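Extracellular ligand-binding receptor (Rhodopseudomonas palustris, PDB 4F06) probably serves as the solute-binding component of an ABC transporter, capturing p-hydroxybenzoate and related lignin-derived aromatic acids for uptake. Local coordinates at residues F124-P129 with T252-V257. Sequence-based numbering, arbitrary orientation.
Sequences FQNTVP and TYHYAV
Asn126 reaches from the first turn of helix 123-136 onto the end of strand 250-253, where its amide oxygen touches the rings of Tyr253 and His254 at a slant and ND2 lies by the backbone, 3.5 Å from CA of Tyr253. With CG beside the backbone N (chi1 -72°), the amide leaves the helix directly for the strand. OD1 rests 3.3 Å from CD1 of Tyr253 and accepts a weak, bent hydrogen bond from ND1 of His254 at 3.4 Å. The amide and imidazole planes differ by just 22°. The CG of His254 sits between the backbone N and carbonyl carbon (chi1 58°), which turns the ring back over the tyrosine, with CE1 3.5 Å above the centre of that ring. Histidine suits the place because it is flat enough to cover the tyrosine ring and carries an N-H at ND1 for Asn126 OD1; Phe121 meets the imidazole as well.

One residue earlier on the strand, Thr252 OG1 donates to the backbone O of Asn126 at 2.8 Å, approaching from above the carbonyl plane. Pro129 has no N-H for the carbonyl of Gln125, and the helix kinks there; the threonine hydroxyl ties the strand to the carbonyl next to this kink. The methyl CG2 packs 4.1 Å from C of Pro129, so threonine suits the place by offering a hydroxyl and a methyl from one beta-branched side chain.

Tyr253 points its CB away from the helix and hydrogen-bonds through OH to Asp232, a residue of the p-hydroxybenzoate pocket; its side chain lies about 4 Å from the ligand. The contact thus joins a helix to the C-terminal end of strand 250-253, which runs parallel to strand 226-230, the edge where ligand sites commonly form in the alpha/beta lobes of periplasmic binding proteins.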
loop_
_atom_site.group_PDB
_atom_site.type_symbol
_atom_site.label_atom_id
_atom_site.label_comp_id
_atom_site.label_asym_id
_atom_site.label_seq_id
_atom_site.Cartn_x
_atom_site.Cartn_y
_atom_site.Cartn_z
ATOM N N PHE A 124 -8.378 -5.232 3.547
ATOM C CA PHE A 124 -9.808 -5.073 3.805
ATOM C C PHE A 124 -10.319 -3.668 3.489
ATOM O O PHE A 124 -11.420 -3.495 2.956
ATOM C CB PHE A 124 -10.077 -5.351 5.298
ATOM C CG PHE A 124 -10.511 -6.762 5.590
ATOM C CD1 PHE A 124 -9.560 -7.794 5.735
ATOM C CD2 PHE A 124 -11.867 -7.081 5.836
ATOM C CE1 PHE A 124 -9.988 -9.091 6.032
ATOM C CE2 PHE A 124 -12.248 -8.387 6.146
ATOM C CZ PHE A 124 -11.308 -9.388 6.240
ATOM N N GLN A 125 -9.509 -2.667 3.840
ATOM C CA GLN A 125 -9.891 -1.280 3.630
ATOM C C GLN A 125 -10.185 -0.980 2.153
ATOM O O GLN A 125 -11.196 -0.355 1.840
ATOM C CB GLN A 125 -8.760 -0.393 4.140
ATOM C CG GLN A 125 -9.056 1.112 4.134
ATOM C CD GLN A 125 -7.910 1.829 4.832
ATOM O OE1 GLN A 125 -6.717 1.555 4.570
ATOM N NE2 GLN A 125 -8.246 2.728 5.740
ATOM N N ASN A 126 -9.328 -1.456 1.243
ATOM C CA ASN A 126 -9.537 -1.239 -0.187
ATOM C C ASN A 126 -10.478 -2.267 -0.809
ATOM O O ASN A 126 -11.146 -1.970 -1.818
ATOM C CB ASN A 126 -8.208 -1.244 -0.960
ATOM C CG ASN A 126 -7.352 -0.004 -0.725
ATOM O OD1 ASN A 126 -6.076 -0.078 -0.643
ATOM N ND2 ASN A 126 -8.005 1.120 -0.670
ATOM N N THR A 127 -10.574 -3.475 -0.239
ATOM C CA THR A 127 -11.372 -4.544 -0.873
ATOM C C THR A 127 -12.863 -4.431 -0.600
ATOM O O THR A 127 -13.685 -4.772 -1.464
ATOM C CB THR A 127 -10.845 -5.923 -0.423
ATOM O OG1 THR A 127 -9.512 -6.075 -0.884
ATOM C CG2 THR A 127 -11.695 -7.059 -1.021
ATOM N N VAL A 128 -13.251 -3.979 0.598
ATOM C CA VAL A 128 -14.704 -3.867 0.862
ATOM C C VAL A 128 -15.348 -2.948 -0.198
ATOM O O VAL A 128 -16.395 -3.317 -0.746
ATOM C CB VAL A 128 -14.911 -3.426 2.326
ATOM C CG1 VAL A 128 -16.335 -2.894 2.556
ATOM C CG2 VAL A 128 -14.620 -4.611 3.263
ATOM N N PRO A 129 -14.763 -1.763 -0.524
ATOM C CA PRO A 129 -15.363 -0.983 -1.622
ATOM C C PRO A 129 -15.348 -1.692 -2.977
ATOM O O PRO A 129 -16.278 -1.497 -3.760
ATOM C CB PRO A 129 -14.514 0.308 -1.622
ATOM C CG PRO A 129 -14.138 0.471 -0.159
ATOM C CD PRO A 129 -13.790 -0.958 0.242
ATOM N N THR A 252 -9.926 -0.318 -6.894
ATOM C CA THR A 252 -10.167 0.525 -5.739
ATOM C C THR A 252 -8.841 0.756 -5.023
ATOM O O THR A 252 -8.044 -0.166 -4.825
ATOM C CB THR A 252 -11.231 -0.060 -4.801
ATOM O OG1 THR A 252 -10.869 -1.419 -4.532
ATOM C CG2 THR A 252 -12.618 0.036 -5.446
ATOM N N TYR A 253 -8.601 1.982 -4.600
ATOM C CA TYR A 253 -7.358 2.281 -3.929
ATOM C C TYR A 253 -7.439 3.620 -3.250
ATOM O O TYR A 253 -8.245 4.506 -3.621
ATOM C CB TYR A 253 -6.182 2.330 -4.902
ATOM C CG TYR A 253 -4.868 1.711 -4.442
ATOM C CD1 TYR A 253 -4.841 0.512 -3.681
ATOM C CD2 TYR A 253 -3.629 2.222 -4.884
ATOM C CE1 TYR A 253 -3.640 -0.135 -3.370
ATOM C CE2 TYR A 253 -2.434 1.556 -4.632
ATOM C CZ TYR A 253 -2.442 0.391 -3.883
ATOM O OH TYR A 253 -1.233 -0.242 -3.645
ATOM N N HIS A 254 -6.559 3.805 -2.275
ATOM C CA HIS A 254 -6.489 5.010 -1.447
ATOM C C HIS A 254 -5.664 6.146 -2.074
ATOM O O HIS A 254 -5.693 7.258 -1.573
ATOM C CB HIS A 254 -5.898 4.624 -0.073
ATOM C CG HIS A 254 -4.559 4.011 -0.247
ATOM N ND1 HIS A 254 -4.379 2.804 -0.894
ATOM C CD2 HIS A 254 -3.306 4.519 0.025
ATOM C CE1 HIS A 254 -3.057 2.582 -1.023
ATOM N NE2 HIS A 254 -2.389 3.609 -0.452
ATOM N N TYR A 255 -4.920 5.867 -3.138
ATOM C CA TYR A 255 -4.102 6.905 -3.752
ATOM C C TYR A 255 -4.025 6.696 -5.246
ATOM O O TYR A 255 -3.742 5.582 -5.708
ATOM C CB TYR A 255 -2.663 6.957 -3.160
ATOM C CG TYR A 255 -1.833 8.077 -3.788
ATOM C CD1 TYR A 255 -2.190 9.415 -3.581
ATOM C CD2 TYR A 255 -0.758 7.809 -4.655
ATOM C CE1 TYR A 255 -1.480 10.453 -4.178
ATOM C CE2 TYR A 255 -0.027 8.869 -5.226
ATOM C CZ TYR A 255 -0.426 10.171 -5.021
ATOM O OH TYR A 255 0.278 11.191 -5.631
ATOM N N ALA A 256 -4.154 7.800 -5.986
ATOM C CA ALA A 256 -3.830 7.860 -7.418
ATOM C C ALA A 256 -2.926 9.055 -7.662
ATOM O O ALA A 256 -3.170 10.131 -7.106
ATOM C CB ALA A 256 -5.086 7.977 -8.302
ATOM N N VAL A 257 -1.920 8.889 -8.510
ATOM C CA VAL A 257 -1.032 9.999 -8.862
ATOM C C VAL A 257 -1.864 11.134 -9.475
ATOM O O VAL A 257 -1.541 12.318 -9.305
ATOM C CB VAL A 257 0.059 9.528 -9.822
ATOM C CG1 VAL A 257 0.900 10.692 -10.337
ATOM C CG2 VAL A 257 0.930 8.498 -9.115
#